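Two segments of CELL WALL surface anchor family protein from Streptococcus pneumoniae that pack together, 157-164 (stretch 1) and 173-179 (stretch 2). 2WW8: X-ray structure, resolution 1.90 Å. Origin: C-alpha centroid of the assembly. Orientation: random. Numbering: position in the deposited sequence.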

ATOM      1  N   PRO A 157      18.998   0.255  -7.329  1.00 18.14           N
ATOM      2  CA  PRO A 157      18.225   1.511  -7.462  1.00 19.03           C
ATOM      3  C   PRO A 157      16.742   1.318  -7.170  1.00 18.48           C
ATOM      4  O   PRO A 157      16.201   0.239  -7.373  1.00 19.17           O
ATOM      5  CB  PRO A 157      18.427   1.939  -8.931  1.00 18.13           C
ATOM      6  CG  PRO A 157      18.739   0.612  -9.658  1.00 20.26           C
ATOM      7  CD  PRO A 157      19.471  -0.267  -8.626  1.00 19.67           C
ATOM      8  N   TYR A 158      16.056   2.327  -6.655  1.00 17.63           N
ATOM      9  CA  TYR A 158      14.595   2.197  -6.658  1.00 16.92           C
ATOM     10  C   TYR A 158      14.080   3.513  -7.204  1.00 17.34           C
ATOM     11  O   TYR A 158      14.776   4.513  -6.995  1.00 18.79           O
ATOM     12  CB  TYR A 158      14.035   1.958  -5.259  1.00 15.69           C
ATOM     13  CG  TYR A 158      14.472   2.871  -4.123  1.00 14.53           C
ATOM     14  CD1 TYR A 158      15.593   2.569  -3.331  1.00 18.06           C
ATOM     15  CD2 TYR A 158      13.788   4.042  -3.844  1.00 11.88           C
ATOM     16  CE1 TYR A 158      15.977   3.409  -2.243  1.00 12.16           C
ATOM     17  CE2 TYR A 158      14.184   4.896  -2.797  1.00 11.42           C
ATOM     18  CZ  TYR A 158      15.263   4.564  -1.985  1.00 11.81           C
ATOM     19  OH  TYR A 158      15.647   5.379  -0.925  1.00 15.49           O
ATOM     20  N   GLN A 159      12.901   3.503  -7.831  1.00 16.74           N
ATOM     21  CA  GLN A 159      12.313   4.686  -8.429  1.00 18.77           C
ATOM     22  C   GLN A 159      11.661   5.612  -7.396  1.00 19.85           C
ATOM     23  O   GLN A 159      11.296   5.196  -6.292  1.00 19.86           O
ATOM     24  CB  GLN A 159      11.304   4.291  -9.511  1.00 19.32           C
ATOM     25  CG  GLN A 159      11.781   3.187 -10.476  1.00 23.66           C
ATOM     26  CD  GLN A 159      13.092   3.505 -11.200  1.00 30.51           C
ATOM     27  OE1 GLN A 159      13.209   4.540 -11.900  1.00 25.61           O
ATOM     28  NE2 GLN A 159      14.092   2.613 -11.023  1.00 30.75           N
ATOM     29  N   ILE A 160      11.519   6.881  -7.770  1.00 18.97           N
ATOM     30  CA  ILE A 160      11.037   7.939  -6.895  1.00 19.75           C
ATOM     31  C   ILE A 160       9.975   8.676  -7.679  1.00 20.13           C
ATOM     32  O   ILE A 160      10.277   9.089  -8.794  1.00 19.92           O
ATOM     33  CB  ILE A 160      12.151   9.001  -6.663  1.00 20.74           C
ATOM     34  CG1 ILE A 160      13.298   8.474  -5.810  1.00 23.15           C
ATOM     35  CG2 ILE A 160      11.618  10.242  -6.008  1.00 22.75           C
ATOM     36  CD1 ILE A 160      12.804   7.695  -4.571  1.00 24.09           C
ATOM     37  N   ILE A 161       8.780   8.882  -7.119  1.00 20.42           N
ATOM     38  CA  ILE A 161       7.664   9.560  -7.782  1.00 20.08           C
ATOM     39  C   ILE A 161       7.023  10.678  -6.953  1.00 20.26           C
ATOM     40  O   ILE A 161       7.059  10.689  -5.710  1.00 20.35           O
ATOM     41  CB  ILE A 161       6.549   8.599  -8.184  1.00 19.63           C
ATOM     42  CG1 ILE A 161       5.926   7.985  -6.923  1.00 21.10           C
ATOM     43  CG2 ILE A 161       7.107   7.580  -9.198  1.00 20.51           C
ATOM     44  CD1 ILE A 161       4.645   7.205  -7.222  1.00 25.92           C
ATOM     45  N   LYS A 162       6.413  11.610  -7.679  1.00 19.12           N
ATOM     46  CA  LYS A 162       5.732  12.748  -7.080  1.00 18.19           C
ATOM     47  C   LYS A 162       4.551  12.344  -6.222  1.00 19.17           C
ATOM     48  O   LYS A 162       3.771  11.421  -6.544  1.00 20.08           O
ATOM     49  CB  LYS A 162       5.332  13.731  -8.189  1.00 18.45           C
ATOM     50  CG  LYS A 162       6.545  14.295  -8.916  1.00 20.12           C
ATOM     51  CD  LYS A 162       6.144  15.193 -10.120  1.00 21.59           C
ATOM     52  CE  LYS A 162       7.258  15.236 -11.153  1.00 23.54           C
ATOM     53  NZ  LYS A 162       6.978  16.310 -12.160  1.00 25.68           N
ATOM     54  N   VAL A 163       4.449  13.016  -5.081  1.00 19.24           N
ATOM     55  CA  VAL A 163       3.444  12.652  -4.087  1.00 20.05           C
ATOM     56  C   VAL A 163       2.206  13.513  -4.370  1.00 21.67           C
ATOM     57  O   VAL A 163       2.320  14.739  -4.535  1.00 20.44           O
ATOM     58  CB  VAL A 163       3.961  12.927  -2.670  1.00 21.33           C
ATOM     59  CG1 VAL A 163       2.809  12.802  -1.656  1.00 19.65           C
ATOM     60  CG2 VAL A 163       5.155  12.004  -2.282  1.00 16.30           C
ATOM     61  N   ASP A 164       1.044  12.876  -4.495  1.00 23.00           N
ATOM     62  CA  ASP A 164      -0.206  13.625  -4.748  1.00 25.27           C
ATOM     63  C   ASP A 164      -0.603  14.407  -3.494  1.00 24.43           C
ATOM     64  O   ASP A 164      -0.483  13.868  -2.389  1.00 24.27           O
ATOM     65  CB  ASP A 164      -1.366  12.692  -5.090  1.00 26.61           C
ATOM     66  CG  ASP A 164      -1.158  11.949  -6.393  1.00 32.88           C
ATOM     67  OD1 ASP A 164      -0.837  12.610  -7.403  1.00 38.57           O
ATOM     68  OD2 ASP A 164      -1.332  10.706  -6.430  1.00 42.00           O
ATOM     69  N   LYS A 173       6.296  19.268  -4.330  1.00 18.44           N
ATOM     70  CA  LYS A 173       7.113  19.498  -3.138  1.00 18.11           C
ATOM     71  C   LYS A 173       7.624  18.224  -2.438  1.00 16.58           C
ATOM     72  O   LYS A 173       8.522  18.277  -1.583  1.00 15.77           O
ATOM     73  CB  LYS A 173       6.367  20.446  -2.195  1.00 18.06           C
ATOM     74  CG  LYS A 173       6.491  21.880  -2.647  1.00 18.76           C
ATOM     75  CD  LYS A 173       5.589  22.836  -1.894  1.00 19.00           C
ATOM     76  CE  LYS A 173       6.150  23.105  -0.510  1.00 20.97           C
ATOM     77  NZ  LYS A 173       5.537  24.317   0.119  1.00 19.02           N
ATOM     78  N   ALA A 174       7.100  17.075  -2.847  1.00 15.68           N
ATOM     79  CA  ALA A 174       7.427  15.828  -2.155  1.00 15.57           C
ATOM     80  C   ALA A 174       7.410  14.637  -3.097  1.00 15.27           C
ATOM     81  O   ALA A 174       6.622  14.630  -4.063  1.00 15.85           O
ATOM     82  CB  ALA A 174       6.454  15.587  -1.016  1.00 14.81           C
ATOM     83  N   LEU A 175       8.266  13.665  -2.762  1.00 14.82           N
ATOM     84  CA  LEU A 175       8.525  12.423  -3.523  1.00 15.69           C
ATOM     85  C   LEU A 175       8.497  11.197  -2.606  1.00 16.44           C
ATOM     86  O   LEU A 175       9.068  11.211  -1.495  1.00 18.15           O
ATOM     87  CB  LEU A 175       9.882  12.425  -4.265  1.00 15.65           C
ATOM     88  CG  LEU A 175      10.190  13.672  -5.132  1.00 16.30           C
ATOM     89  CD1 LEU A 175      11.645  13.723  -5.562  1.00 22.90           C
ATOM     90  CD2 LEU A 175       9.274  13.797  -6.351  1.00 18.11           C
ATOM     91  N   ASN A 176       7.852  10.146  -3.107  1.00 15.25           N
ATOM     92  CA  ASN A 176       7.828   8.865  -2.447  1.00 15.81           C
ATOM     93  C   ASN A 176       8.609   7.869  -3.304  1.00 16.42           C
ATOM     94  O   ASN A 176       8.657   7.994  -4.536  1.00 16.03           O
ATOM     95  CB  ASN A 176       6.396   8.356  -2.291  1.00 15.52           C
ATOM     96  CG  ASN A 176       5.790   8.714  -0.936  1.00 15.75           C
ATOM     97  OD1 ASN A 176       6.499   8.986   0.051  1.00 18.29           O
ATOM     98  ND2 ASN A 176       4.455   8.716  -0.879  1.00 12.13           N
ATOM     99  N   PRO A 177       9.182   6.867  -2.638  1.00 15.56           N
ATOM    100  CA  PRO A 177       9.689   5.709  -3.348  1.00 15.86           C
ATOM    101  C   PRO A 177       8.518   5.020  -4.012  1.00 16.86           C
ATOM    102  O   PRO A 177       7.388   5.043  -3.482  1.00 16.36           O
ATOM    103  CB  PRO A 177      10.176   4.768  -2.242  1.00 15.03           C
ATOM    104  CG  PRO A 177       9.686   5.354  -0.954  1.00 15.41           C
ATOM    105  CD  PRO A 177       9.424   6.814  -1.175  1.00 14.50           C
ATOM    106  N   ASN A 178       8.835   4.343  -5.120  1.00 17.34           N
ATOM    107  CA  ASN A 178       7.856   3.526  -5.798  1.00 18.74           C
ATOM    108  C   ASN A 178       8.422   2.239  -6.385  1.00 20.17           C
ATOM    109  O   ASN A 178       9.321   2.304  -7.224  1.00 21.39           O
ATOM    110  CB  ASN A 178       7.190   4.346  -6.905  1.00 19.48           C
ATOM    111  CG  ASN A 178       6.011   3.615  -7.529  1.00 21.45           C
ATOM    112  OD1 ASN A 178       5.056   3.270  -6.836  1.00 25.59           O
ATOM    113  ND2 ASN A 178       6.074   3.379  -8.834  1.00 24.04           N
ATOM    114  N   PRO A 179       7.888   1.071  -5.967  1.00 19.69           N
ATOM    115  CA  PRO A 179       6.931   0.991  -4.851  1.00 19.58           C
ATOM    116  C   PRO A 179       7.492   1.345  -3.486  1.00 18.24           C
ATOM    117  O   PRO A 179       8.716   1.310  -3.299  1.00 18.66           O
ATOM    118  CB  PRO A 179       6.474  -0.479  -4.870  1.00 17.91           C
ATOM    119  CG  PRO A 179       7.465  -1.194  -5.571  1.00 21.52           C
ATOM    120  CD  PRO A 179       8.020  -0.234  -6.639  1.00 20.06           C
TER
HETATM  121  O   HOH W   1      11.534   0.967  -7.861  1.00 25.19           O

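The two stretches pair as neighbouring antiparallel β-strands, held by a ladder of four backbone hydrogen bonds, with a close apolar packing on one face of the sheet and a mixed, more exposed arrangement on the other. The strand directions make an angle of 142°, so the pairing is antiparallel but visibly twisted, and the contact buries 558 Å² over both sides.

The ladder begins at Val163, whose N donates to Ala174 O at 2.9 Å. Its centre is the pair Ile161 and Asn176, which exchange two bonds: Ile161 N to Asn176 O at 2.7 Å, nearly straight at 171°, and Asn176 N to Ile161 O at 2.8 Å. Farther along, Asn178 N donates to Gln159 O at 2.9 Å. The return link from Gln159 is made through water 1, which accepts from Gln159 N at 2.9 Å and donates to Asn178 O at 2.7 Å, so both backbone groups are satisfied although they stand too far apart to bond to each other.

Between these bonds lie the non-hydrogen-bonded pairs, Ile160 with Pro177 and Lys162 with Leu175, whose CA atoms come as close as 4.4 and 4.5 Å. Proline has no amide hydrogen to donate, and at a non-hydrogen-bonded position this costs the ladder nothing. The close backbones also bring CA-H groups against carbonyl oxygens: Leu175 CA lies 3.2 Å from Ile161 O, while Pro177 CA to Gln159 O and Ile160 CA to Asn176 O are each 3.4 Å.

Ile160, Lys162, Leu175 and Pro177 share one face. Here Ile160 CG2 meets Leu175 CB at 3.3 Å, a tight fit between two buried aliphatic side chains; β-branched isoleucine is at home in the extended backbone of a strand. Ile160 CD1 also reaches to 3.9 Å from Pro177 CA. Lys162 suits the exposed margin of this face: its CG lies 3.8 Å from Leu175 CD2, and its all-trans chain beyond CB carries the charged NZ well away from the apolar contact. Tyr158, with chi1 in p, brings CD2 to 4.0 Å from Pro177 CB, packing its buried ring against the compact proline; its hydroxyl is hydrogen-bonded elsewhere in the structure.

The other face carries Gln159, Ile161, Asn176 and Asn178. Ile161 is exposed, but its side chain, p at chi1 and t at chi2, leans across the pairing so that CD1 lies 3.8 Å from Asn178 CB, an apolar contact that uses the aliphatic part of a polar residue. Gln159 starts on this face, but its end leads away, leaving its amide at the exposed border.

Just beyond the first strand, Val163 closes the packing. Its CB lies 4.0 Å from Ala174 CB, and its CG2 comes within 3.4 Å of Asn176 N and 3.6 Å of Asn176 CG. Valine is short enough to lie directly over the neighbouring backbone, and the small methyl of Ala174 fits beside it. The side-chain amide of Asn176, OD1 and ND2, makes its hydrogen bonds elsewhere in the structure, so the polar group is satisfied despite this apolar neighbour.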